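Local coordinates for protein M32 carboxypeptidase (Chitinophagaceae bacterium, PDB 7A03) that probably acts as a metal-dependent carboxypeptidase of family M32, removing amino acids one at a time from the C-terminal end of peptides, at residues 33-38 with 45-50; 226-231 with 274-279; 261-266 with 312-317. All blocks are in the same frame, centred on the assembly; numbering follows the deposited sequence. Where two conformers were deposited one is given.

In the fold
From the N terminus, helix 9-37 runs into helix 44-62, and interaction 1 closes the short turn between them at the surface, its centre about 23 Å from the centre of the chain. Interactions 2 and 3 come later and cross, since 261-266 lies between 226-231 and 274-279, and 312-317 follows. Both use helix 258-277, whose HExxH sequence suggests the zincin metal-site helix. Interaction 2 joins its C-terminal end to the turn before strand 229-233, while interaction 3 packs an earlier stretch against helix 311-324. Their centres lie about 20 Å apart, but Q231 NE2 and C265 SG approach to 3.3 Å in packing. Interaction 1 packs on interaction 2 where Y38 OH lies 4.2 Å from R230 NH2.

Interaction 1. Residues 33-38 with 45-50; sequences WDQETY and GFRGQQ
The salt bridge from R47 to D34 spans the two arms of a helical hairpin: helix 9-37 ends near T37, a short turn follows, and helix 44-62 returns in the opposite direction. R47 meets the aspartate end-on with both terminal nitrogens, and both reach the same oxygen, since NH1 lies 2.7 Å and NH2 2.9 Å from D34 OD2. That oxygen is only 2° out of the guanidinium plane. NH1 uses its anti lone pair, away from OD1, while NH2 comes from the same side but tilted out of the carboxylate plane, which is turned 46° against the guanidinium. The arginine chain bends at chi2 and chi3 (near 60° in both), which lets the long side chain serve a helix whose CA atoms come as near as 7.5 Å between Q35 and R47. NH1 also makes a weak hydrogen bond to the carbonyl oxygen of L31, one turn before Q35. Beside this polar grip Q35 slides past R47 in the reverse direction, its NE2 3.7 Å from R47 CG. L39, in the turn, touches both D34 and R47. With an alanine here, D34 would probably be left without the mate of its charge and Q35 NE2 without the methylene it rests against. The arrangement is that of an antiparallel alpha-alpha hairpin, cross-linked by a surface salt bridge close to its connecting turn.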
loop_
_atom_site.group_PDB
_atom_site.type_symbol
_atom_site.label_atom_id
_atom_site.label_comp_id
_atom_site.label_asym_id
_atom_site.label_seq_id
_atom_site.Cartn_x
_atom_site.Cartn_y
_atom_site.Cartn_z
ATOM N N TRP A 33 -4.834 -9.596 -13.751
ATOM C CA TRP A 33 -4.554 -8.376 -14.492
ATOM C C TRP A 33 -5.512 -8.254 -15.664
ATOM O O TRP A 33 -6.134 -7.198 -15.876
ATOM C CB TRP A 33 -3.104 -8.393 -14.976
ATOM C CG TRP A 33 -2.798 -7.323 -15.975
ATOM C CD1 TRP A 33 -2.426 -6.038 -15.713
ATOM C CD2 TRP A 33 -2.858 -7.434 -17.410
ATOM N NE1 TRP A 33 -2.242 -5.340 -16.885
ATOM C CE2 TRP A 33 -2.491 -6.182 -17.943
ATOM C CE3 TRP A 33 -3.157 -8.479 -18.294
ATOM C CZ2 TRP A 33 -2.438 -5.935 -19.324
ATOM C CZ3 TRP A 33 -3.113 -8.231 -19.659
ATOM C CH2 TRP A 33 -2.748 -6.978 -20.164
ATOM N N ASP A 34 -5.700 -9.369 -16.388
ATOM C CA ASP A 34 -6.620 -9.351 -17.512
ATOM C C ASP A 34 -8.050 -9.131 -17.037
ATOM O O ASP A 34 -8.826 -8.417 -17.686
ATOM C CB ASP A 34 -6.475 -10.651 -18.295
ATOM C CG ASP A 34 -7.452 -10.746 -19.433
ATOM O OD1 ASP A 34 -7.216 -10.092 -20.481
ATOM O OD2 ASP A 34 -8.463 -11.464 -19.253
ATOM N N GLN A 35 -8.395 -9.704 -15.880
ATOM C CA GLN A 35 -9.705 -9.490 -15.284
ATOM C C GLN A 35 -9.987 -8.008 -15.095
ATOM O O GLN A 35 -11.126 -7.563 -15.263
ATOM C CB GLN A 35 -9.746 -10.217 -13.944
ATOM C CG GLN A 35 -11.040 -10.154 -13.161
ATOM C CD GLN A 35 -10.972 -11.117 -11.976
ATOM O OE1 GLN A 35 -10.093 -10.994 -11.125
ATOM N NE2 GLN A 35 -11.873 -12.089 -11.936
ATOM N N GLU A 36 -8.958 -7.232 -14.737
ATOM C CA GLU A 36 -9.152 -5.798 -14.543
ATOM C C GLU A 36 -9.040 -4.979 -15.821
ATOM O O GLU A 36 -9.444 -3.804 -15.826
ATOM C CB GLU A 36 -8.139 -5.248 -13.527
ATOM C CG GLU A 36 -8.292 -5.851 -12.115
ATOM C CD GLU A 36 -9.661 -5.586 -11.519
ATOM O OE1 GLU A 36 -10.157 -4.442 -11.622
ATOM O OE2 GLU A 36 -10.247 -6.527 -10.947
ATOM N N THR A 37 -8.472 -5.525 -16.891
ATOM C CA THR A 37 -8.168 -4.663 -18.031
ATOM C C THR A 37 -8.947 -5.011 -19.288
ATOM O O THR A 37 -9.492 -4.109 -19.935
ATOM C CB THR A 37 -6.674 -4.690 -18.335
ATOM O OG1 THR A 37 -6.248 -6.054 -18.448
ATOM C CG2 THR A 37 -5.893 -4.003 -17.225
ATOM N N TYR A 38 -8.978 -6.286 -19.685
ATOM C CA TYR A 38 -9.497 -6.659 -20.994
ATOM C C TYR A 38 -10.579 -7.724 -20.969
ATOM O O TYR A 38 -11.197 -7.966 -22.015
ATOM C CB TYR A 38 -8.355 -7.104 -21.930
ATOM C CG TYR A 38 -7.448 -5.928 -22.253
ATOM C CD1 TYR A 38 -7.898 -4.898 -23.064
ATOM C CD2 TYR A 38 -6.179 -5.822 -21.701
ATOM C CE1 TYR A 38 -7.102 -3.802 -23.349
ATOM C CE2 TYR A 38 -5.371 -4.739 -21.978
ATOM C CZ TYR A 38 -5.840 -3.729 -22.800
ATOM O OH TYR A 38 -5.052 -2.628 -23.089
ATOM N N GLY A 45 -17.437 -15.240 -14.848
ATOM C CA GLY A 45 -17.641 -16.430 -14.035
ATOM C C GLY A 45 -16.568 -17.468 -14.286
ATOM O O GLY A 45 -15.951 -18.003 -13.345
ATOM N N PHE A 46 -16.277 -17.727 -15.569
ATOM C CA PHE A 46 -15.276 -18.750 -15.822
ATOM C C PHE A 46 -13.914 -18.269 -15.358
ATOM O O PHE A 46 -13.109 -19.079 -14.873
ATOM C CB PHE A 46 -15.234 -19.125 -17.310
ATOM C CG PHE A 46 -16.205 -20.203 -17.687
ATOM C CD1 PHE A 46 -15.987 -21.512 -17.306
ATOM C CD2 PHE A 46 -17.351 -19.894 -18.410
ATOM C CE1 PHE A 46 -16.874 -22.521 -17.651
ATOM C CE2 PHE A 46 -18.258 -20.887 -18.760
ATOM C CZ PHE A 46 -18.015 -22.216 -18.380
ATOM N N ARG A 47 -13.666 -16.953 -15.450
ATOM C CA ARG A 47 -12.372 -16.452 -15.026
ATOM C C ARG A 47 -12.200 -16.649 -13.529
ATOM O O ARG A 47 -11.136 -17.102 -13.084
ATOM C CB ARG A 47 -12.198 -14.984 -15.434
ATOM C CG ARG A 47 -10.958 -14.292 -14.801
ATOM C CD ARG A 47 -9.643 -14.954 -15.188
ATOM N NE ARG A 47 -9.558 -15.059 -16.633
ATOM C CZ ARG A 47 -9.219 -14.051 -17.426
ATOM N NH1 ARG A 47 -8.869 -12.858 -16.920
ATOM N NH2 ARG A 47 -9.240 -14.237 -18.736
ATOM N N GLY A 48 -13.278 -16.440 -12.762
ATOM C CA GLY A 48 -13.165 -16.654 -11.328
ATOM C C GLY A 48 -12.864 -18.104 -11.020
ATOM O O GLY A 48 -11.968 -18.424 -10.214
ATOM N N GLN A 49 -13.544 -19.001 -11.734
ATOM C CA GLN A 49 -13.333 -20.418 -11.518
ATOM C C GLN A 49 -11.894 -20.778 -11.823
ATOM O O GLN A 49 -11.245 -21.509 -11.057
ATOM C CB GLN A 49 -14.282 -21.184 -12.434
ATOM C CG GLN A 49 -14.152 -22.672 -12.383
ATOM C CD GLN A 49 -15.186 -23.346 -13.249
ATOM O OE1 GLN A 49 -16.380 -23.321 -12.938
ATOM N NE2 GLN A 49 -14.742 -23.935 -14.354
ATOM N N GLN A 50 -11.347 -20.199 -12.892
ATOM C CA GLN A 50 -10.002 -20.584 -13.281
ATOM C C GLN A 50 -8.996 -20.084 -12.261
ATOM O O GLN A 50 -8.095 -20.832 -11.864
ATOM C CB GLN A 50 -9.715 -20.118 -14.708
ATOM C CG GLN A 50 -10.506 -20.934 -15.730
ATOM C CD GLN A 50 -10.703 -20.234 -17.062
ATOM O OE1 GLN A 50 -10.148 -19.169 -17.305
ATOM N NE2 GLN A 50 -11.525 -20.834 -17.933
#

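Interaction 2. Residues 226-231 with 274-279; sequences MSAGRQ and YEQGLP. With CIT (citric acid), chain G.
Where the turn leading into edge strand 229-233 meets the C-terminal end of helix 258-277, Q276 reaches across to A228. Its NE2 lies 3.0 Å from A228 O, and an N-H...O angle of 141° marks the hydrogen bond as weak. The same amino group rests 3.7 Å from A228 CB. The other end of the amide has the stronger partner, because Q276 OE1 accepts from the backbone N of D225, so one carboxamide links two points of the turn. The side chain gets there by staying extended beyond a CG set beside the backbone N (chi1 -71°). G229 is fully extended, and a beta carbon on it would come within about 3.3 Å of Q276 NE2, so the absence of a side chain suits this approach. This helix also carries the HExxH pattern H267, E268 and H271, probably the metal-binding motif of an M32 zincin, although no metal is bound to it here. Beyond the turn, the strand runs parallel to 247-251; R230 bonds through its backbone to V249, and A228, just before the strand, to V247. On the other edge of the strand sits a citric acid, probably from the crystallisation liquor. Q231 N donates to its O2 over 2.9 Å in a nearly straight bond (173°), while its O1 lies 2.8 Å from Q231 O. The R230 side chain curls beside the same carboxyl group: C1 of the citric acid lies over one face of the guanidinium, with O1 3.6 Å from NH2, while R230 NE forms a salt bridge to D232.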
loop_
_atom_site.group_PDB
_atom_site.type_symbol
_atom_site.label_atom_id
_atom_site.label_comp_id
_atom_site.label_asym_id
_atom_site.label_seq_id
_atom_site.Cartn_x
_atom_site.Cartn_y
_atom_site.Cartn_z
ATOM N N MET A 226 9.828 0.377 -19.971
ATOM C CA MET A 226 8.645 -0.032 -20.706
ATOM C C MET A 226 8.919 -1.108 -21.758
ATOM O O MET A 226 8.029 -1.406 -22.561
ATOM C CB MET A 226 7.874 1.182 -21.239
ATOM C CG MET A 226 6.936 1.718 -20.169
ATOM S SD MET A 226 6.056 3.244 -20.533
ATOM C CE MET A 226 7.202 4.440 -19.853
ATOM N N SER A 227 10.124 -1.692 -21.765
ATOM C CA SER A 227 10.331 -2.996 -22.397
ATOM C C SER A 227 10.162 -4.138 -21.399
ATOM O O SER A 227 10.216 -5.308 -21.787
ATOM C CB SER A 227 11.707 -3.093 -23.060
ATOM O OG SER A 227 11.908 -2.053 -24.001
ATOM N N ALA A 228 9.938 -3.820 -20.122
ATOM C CA ALA A 228 9.710 -4.776 -19.044
ATOM C C ALA A 228 8.443 -4.414 -18.285
ATOM O O ALA A 228 8.309 -4.710 -17.085
ATOM C CB ALA A 228 10.913 -4.828 -18.107
ATOM N N GLY A 229 7.521 -3.759 -18.970
ATOM C CA GLY A 229 6.288 -3.308 -18.361
ATOM C C GLY A 229 5.457 -2.594 -19.394
ATOM O O GLY A 229 5.842 -2.477 -20.569
ATOM N N ARG A 230 4.302 -2.133 -18.941
ATOM C CA ARG A 230 3.360 -1.406 -19.776
ATOM C C ARG A 230 2.287 -0.838 -18.868
ATOM O O ARG A 230 2.128 -1.273 -17.716
ATOM C CB ARG A 230 2.726 -2.324 -20.845
ATOM C CG ARG A 230 1.959 -3.518 -20.271
ATOM C CD ARG A 230 1.118 -4.253 -21.379
ATOM N NE ARG A 230 0.067 -3.375 -21.888
ATOM C CZ ARG A 230 0.116 -2.752 -23.065
ATOM N NH1 ARG A 230 1.137 -2.963 -23.893
ATOM N NH2 ARG A 230 -0.875 -1.949 -23.412
ATOM N N GLN A 231 1.550 0.130 -19.396
ATOM C CA GLN A 231 0.432 0.750 -18.710
ATOM C C GLN A 231 -0.856 0.494 -19.478
ATOM O O GLN A 231 -0.870 0.544 -20.720
ATOM C CB GLN A 231 0.612 2.272 -18.554
ATOM C CG GLN A 231 -0.550 2.928 -17.802
ATOM C CD GLN A 231 -0.339 4.409 -17.525
ATOM O OE1 GLN A 231 -0.499 5.251 -18.425
ATOM N NE2 GLN A 231 -0.035 4.740 -16.281
ATOM N N TYR A 274 10.212 -0.353 -7.768
ATOM C CA TYR A 274 10.627 -1.364 -6.800
ATOM C C TYR A 274 10.586 -2.763 -7.413
ATOM O O TYR A 274 11.565 -3.519 -7.334
ATOM C CB TYR A 274 9.692 -1.298 -5.587
ATOM C CG TYR A 274 10.089 -2.083 -4.353
ATOM C CD1 TYR A 274 11.298 -2.770 -4.270
ATOM C CD2 TYR A 274 9.250 -2.082 -3.240
ATOM C CE1 TYR A 274 11.654 -3.452 -3.104
ATOM C CE2 TYR A 274 9.599 -2.753 -2.065
ATOM C CZ TYR A 274 10.807 -3.429 -2.009
ATOM O OH TYR A 274 11.135 -4.081 -0.836
ATOM N N GLU A 275 9.437 -3.141 -7.987
ATOM C CA GLU A 275 9.306 -4.490 -8.551
ATOM C C GLU A 275 10.332 -4.754 -9.657
ATOM O O GLU A 275 10.882 -5.864 -9.753
ATOM C CB GLU A 275 7.889 -4.717 -9.059
ATOM C CG GLU A 275 6.865 -4.817 -7.930
ATOM C CD GLU A 275 7.005 -6.111 -7.135
ATOM O OE1 GLU A 275 7.331 -7.156 -7.731
ATOM O OE2 GLU A 275 6.769 -6.115 -5.905
ATOM N N GLN A 276 10.627 -3.745 -10.479
ATOM C CA GLN A 276 11.618 -3.910 -11.541
ATOM C C GLN A 276 13.034 -3.989 -10.988
ATOM O O GLN A 276 13.955 -4.374 -11.725
ATOM C CB GLN A 276 11.498 -2.810 -12.599
ATOM C CG GLN A 276 10.254 -2.959 -13.457
ATOM C CD GLN A 276 10.217 -1.998 -14.639
ATOM O OE1 GLN A 276 10.765 -0.906 -14.576
ATOM N NE2 GLN A 276 9.560 -2.399 -15.718
ATOM N N GLY A 277 13.232 -3.621 -9.721
ATOM C CA GLY A 277 14.541 -3.730 -9.112
ATOM C C GLY A 277 14.819 -4.980 -8.298
ATOM O O GLY A 277 15.950 -5.164 -7.833
ATOM N N LEU A 278 13.836 -5.862 -8.127
ATOM C CA LEU A 278 14.083 -7.115 -7.422
ATOM C C LEU A 278 14.884 -8.064 -8.321
ATOM O O LEU A 278 14.725 -8.054 -9.544
ATOM C CB LEU A 278 12.757 -7.764 -7.012
ATOM C CG LEU A 278 11.961 -6.967 -5.970
ATOM C CD1 LEU A 278 10.473 -7.296 -5.990
ATOM C CD2 LEU A 278 12.533 -7.144 -4.572
ATOM N N PRO A 279 15.773 -8.876 -7.745
ATOM C CA PRO A 279 16.674 -9.692 -8.581
ATOM C C PRO A 279 15.959 -10.870 -9.231
ATOM O O PRO A 279 15.234 -11.621 -8.568
ATOM C CB PRO A 279 17.766 -10.155 -7.609
ATOM C CG PRO A 279 17.192 -9.974 -6.238
ATOM C CD PRO A 279 16.098 -8.950 -6.309
HETATM C C1 CIT G . 1.761 1.511 -22.990
HETATM O O1 CIT G . 0.518 1.370 -23.006
HETATM O O2 CIT G . 2.421 0.970 -22.073
HETATM C C2 CIT G . 2.443 2.318 -24.072
#

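Interaction 3. Residues 261-266 with 312-317; sequences MTWSCI and NFWKFQ
The aromatic contact is between W263 and W314, which meet through the outer carbons of their six-membered rings, CZ2 of W263 standing 3.5 Å from CZ2 of W314. The ring centroids are 5.8 Å apart and the planes inclined at 40°, an oblique meeting in which neither tryptophan lies flat on the other. Each CG stands opposite its own carbonyl carbon, with chi1 at -70° in both residues, and this carries the indoles out from their helices until the benzo ends touch. Because the nearest CA atoms, those of I266 and F313, are 11.9 Å apart, large side chains fill the interval between the helices. The apolar contact is lighter: I266 CD1 comes 4.3 Å from F313 CZ. F313 CD2 also lies 3.5 Å above the plane of the neighbouring W314 ring, toward its rim. The polar element is indirect. NE1 of W263 and NE1 of W314 both donate to the carbonyl oxygen of G308, so a single backbone acceptor satisfies both buried indole N-H groups and fixes how the rings are turned. F337 meets W314 edge-to-face and R309 makes a cation-pi contact with W263, extending the cluster. All four touching residues are buried, and I266 directly precedes H267 of the HExxH pattern. The arrangement is thus buried helix-to-helix packing between helix 311-324 and what is probably the metal-site helix of a zincin-type peptidase.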
loop_
_atom_site.group_PDB
_atom_site.type_symbol
_atom_site.label_atom_id
_atom_site.label_comp_id
_atom_site.label_asym_id
_atom_site.label_seq_id
_atom_site.Cartn_x
_atom_site.Cartn_y
_atom_site.Cartn_z
ATOM N N MET A 261 -5.173 11.416 -12.600
ATOM C CA MET A 261 -4.299 10.502 -13.321
ATOM C C MET A 261 -2.831 10.730 -13.006
ATOM O O MET A 261 -2.089 9.763 -12.806
ATOM C CB MET A 261 -4.536 10.603 -14.824
ATOM C CG MET A 261 -3.797 9.542 -15.617
ATOM S SD MET A 261 -2.976 10.165 -17.117
ATOM C CE MET A 261 -1.746 11.266 -16.398
ATOM N N THR A 262 -2.382 11.994 -13.010
ATOM C CA THR A 262 -0.949 12.256 -12.951
ATOM C C THR A 262 -0.347 11.656 -11.682
ATOM O O THR A 262 0.680 10.953 -11.726
ATOM C CB THR A 262 -0.693 13.765 -13.055
ATOM O OG1 THR A 262 -0.834 14.156 -14.432
ATOM C CG2 THR A 262 0.704 14.130 -12.574
ATOM N N TRP A 263 -1.004 11.898 -10.546
ATOM C CA TRP A 263 -0.499 11.377 -9.281
ATOM C C TRP A 263 -0.765 9.883 -9.122
ATOM O O TRP A 263 0.033 9.195 -8.466
ATOM C CB TRP A 263 -0.979 12.226 -8.089
ATOM C CG TRP A 263 -0.290 13.565 -8.114
ATOM C CD1 TRP A 263 0.884 13.902 -7.510
ATOM C CD2 TRP A 263 -0.682 14.706 -8.884
ATOM N NE1 TRP A 263 1.230 15.195 -7.835
ATOM C CE2 TRP A 263 0.271 15.715 -8.665
ATOM C CE3 TRP A 263 -1.773 14.982 -9.713
ATOM C CZ2 TRP A 263 0.174 16.968 -9.260
ATOM C CZ3 TRP A 263 -1.863 16.214 -10.308
ATOM C CH2 TRP A 263 -0.896 17.192 -10.086
ATOM N N SER A 264 -1.844 9.350 -9.714
ATOM C CA SER A 264 -1.985 7.893 -9.743
ATOM C C SER A 264 -0.796 7.258 -10.467
ATOM O O SER A 264 -0.241 6.236 -10.027
ATOM C CB SER A 264 -3.285 7.495 -10.449
ATOM O OG SER A 264 -4.425 7.833 -9.684
ATOM N N CYS A 265 -0.424 7.836 -11.610
ATOM C CA CYS A 265 0.658 7.285 -12.410
ATOM C C CYS A 265 1.967 7.340 -11.636
ATOM O O CYS A 265 2.730 6.374 -11.620
ATOM C CB CYS A 265 0.802 8.142 -13.663
ATOM S SG CYS A 265 -0.385 7.780 -14.953
ATOM N N ILE A 266 2.249 8.468 -10.967
ATOM C CA ILE A 266 3.505 8.545 -10.220
ATOM C C ILE A 266 3.505 7.550 -9.062
ATOM O O ILE A 266 4.518 6.889 -8.780
ATOM C CB ILE A 266 3.756 9.981 -9.726
ATOM C CG1 ILE A 266 3.816 10.955 -10.921
ATOM C CG2 ILE A 266 5.037 10.029 -8.891
ATOM C CD1 ILE A 266 3.766 12.403 -10.520
ATOM N N ASN A 312 10.241 21.590 -5.825
ATOM C CA ASN A 312 11.394 21.300 -6.678
ATOM C C ASN A 312 11.003 20.485 -7.900
ATOM O O ASN A 312 11.463 20.765 -9.009
ATOM C CB ASN A 312 12.472 20.565 -5.887
ATOM C CG ASN A 312 13.329 21.495 -5.077
ATOM O OD1 ASN A 312 13.395 22.695 -5.343
ATOM N ND2 ASN A 312 13.986 20.948 -4.064
ATOM N N PHE A 313 10.163 19.462 -7.723
ATOM C CA PHE A 313 9.685 18.681 -8.868
ATOM C C PHE A 313 8.977 19.582 -9.880
ATOM O O PHE A 313 9.207 19.501 -11.100
ATOM C CB PHE A 313 8.725 17.605 -8.346
ATOM C CG PHE A 313 8.227 16.629 -9.387
ATOM C CD1 PHE A 313 9.037 15.608 -9.846
ATOM C CD2 PHE A 313 6.927 16.718 -9.860
ATOM C CE1 PHE A 313 8.559 14.673 -10.787
ATOM C CE2 PHE A 313 6.442 15.816 -10.805
ATOM C CZ PHE A 313 7.265 14.789 -11.272
ATOM N N TRP A 314 8.110 20.460 -9.380
ATOM C CA TRP A 314 7.307 21.301 -10.248
ATOM C C TRP A 314 8.077 22.471 -10.861
ATOM O O TRP A 314 7.636 22.985 -11.885
ATOM C CB TRP A 314 5.965 21.664 -9.585
ATOM C CG TRP A 314 5.121 20.439 -9.537
ATOM C CD1 TRP A 314 4.900 19.609 -8.462
ATOM C CD2 TRP A 314 4.480 19.825 -10.653
ATOM N NE1 TRP A 314 4.123 18.537 -8.842
ATOM C CE2 TRP A 314 3.844 18.650 -10.179
ATOM C CE3 TRP A 314 4.355 20.163 -12.003
ATOM C CZ2 TRP A 314 3.116 17.806 -11.017
ATOM C CZ3 TRP A 314 3.621 19.334 -12.831
ATOM C CH2 TRP A 314 3.007 18.169 -12.341
ATOM N N LYS A 315 9.241 22.849 -10.325
ATOM C CA LYS A 315 10.037 23.870 -11.002
ATOM C C LYS A 315 10.379 23.440 -12.423
ATOM O O LYS A 315 10.344 24.254 -13.349
ATOM C CB LYS A 315 11.310 24.146 -10.221
ATOM C CG LYS A 315 11.087 24.949 -8.963
ATOM C CD LYS A 315 12.387 25.190 -8.218
ATOM C CE LYS A 315 12.142 25.642 -6.791
ATOM N NZ LYS A 315 13.437 25.852 -6.082
ATOM N N PHE A 316 10.688 22.158 -12.615
ATOM C CA PHE A 316 10.937 21.625 -13.946
ATOM C C PHE A 316 9.654 21.200 -14.644
ATOM O O PHE A 316 9.466 21.490 -15.836
ATOM C CB PHE A 316 11.908 20.440 -13.847
ATOM C CG PHE A 316 12.175 19.753 -15.158
ATOM C CD1 PHE A 316 13.157 20.234 -16.012
ATOM C CD2 PHE A 316 11.475 18.615 -15.525
ATOM C CE1 PHE A 316 13.423 19.606 -17.205
ATOM C CE2 PHE A 316 11.730 17.975 -16.736
ATOM C CZ PHE A 316 12.714 18.476 -17.576
ATOM N N GLN A 317 8.754 20.511 -13.939
ATOM C CA GLN A 317 7.600 19.947 -14.631
ATOM C C GLN A 317 6.519 20.976 -14.964
ATOM O O GLN A 317 5.806 20.809 -15.958
ATOM C CB GLN A 317 7.015 18.768 -13.850
ATOM C CG GLN A 317 7.913 17.532 -13.807
ATOM C CD GLN A 317 8.046 16.822 -15.154
ATOM O OE1 GLN A 317 7.309 17.106 -16.107
ATOM N NE2 GLN A 317 8.976 15.887 -15.225
#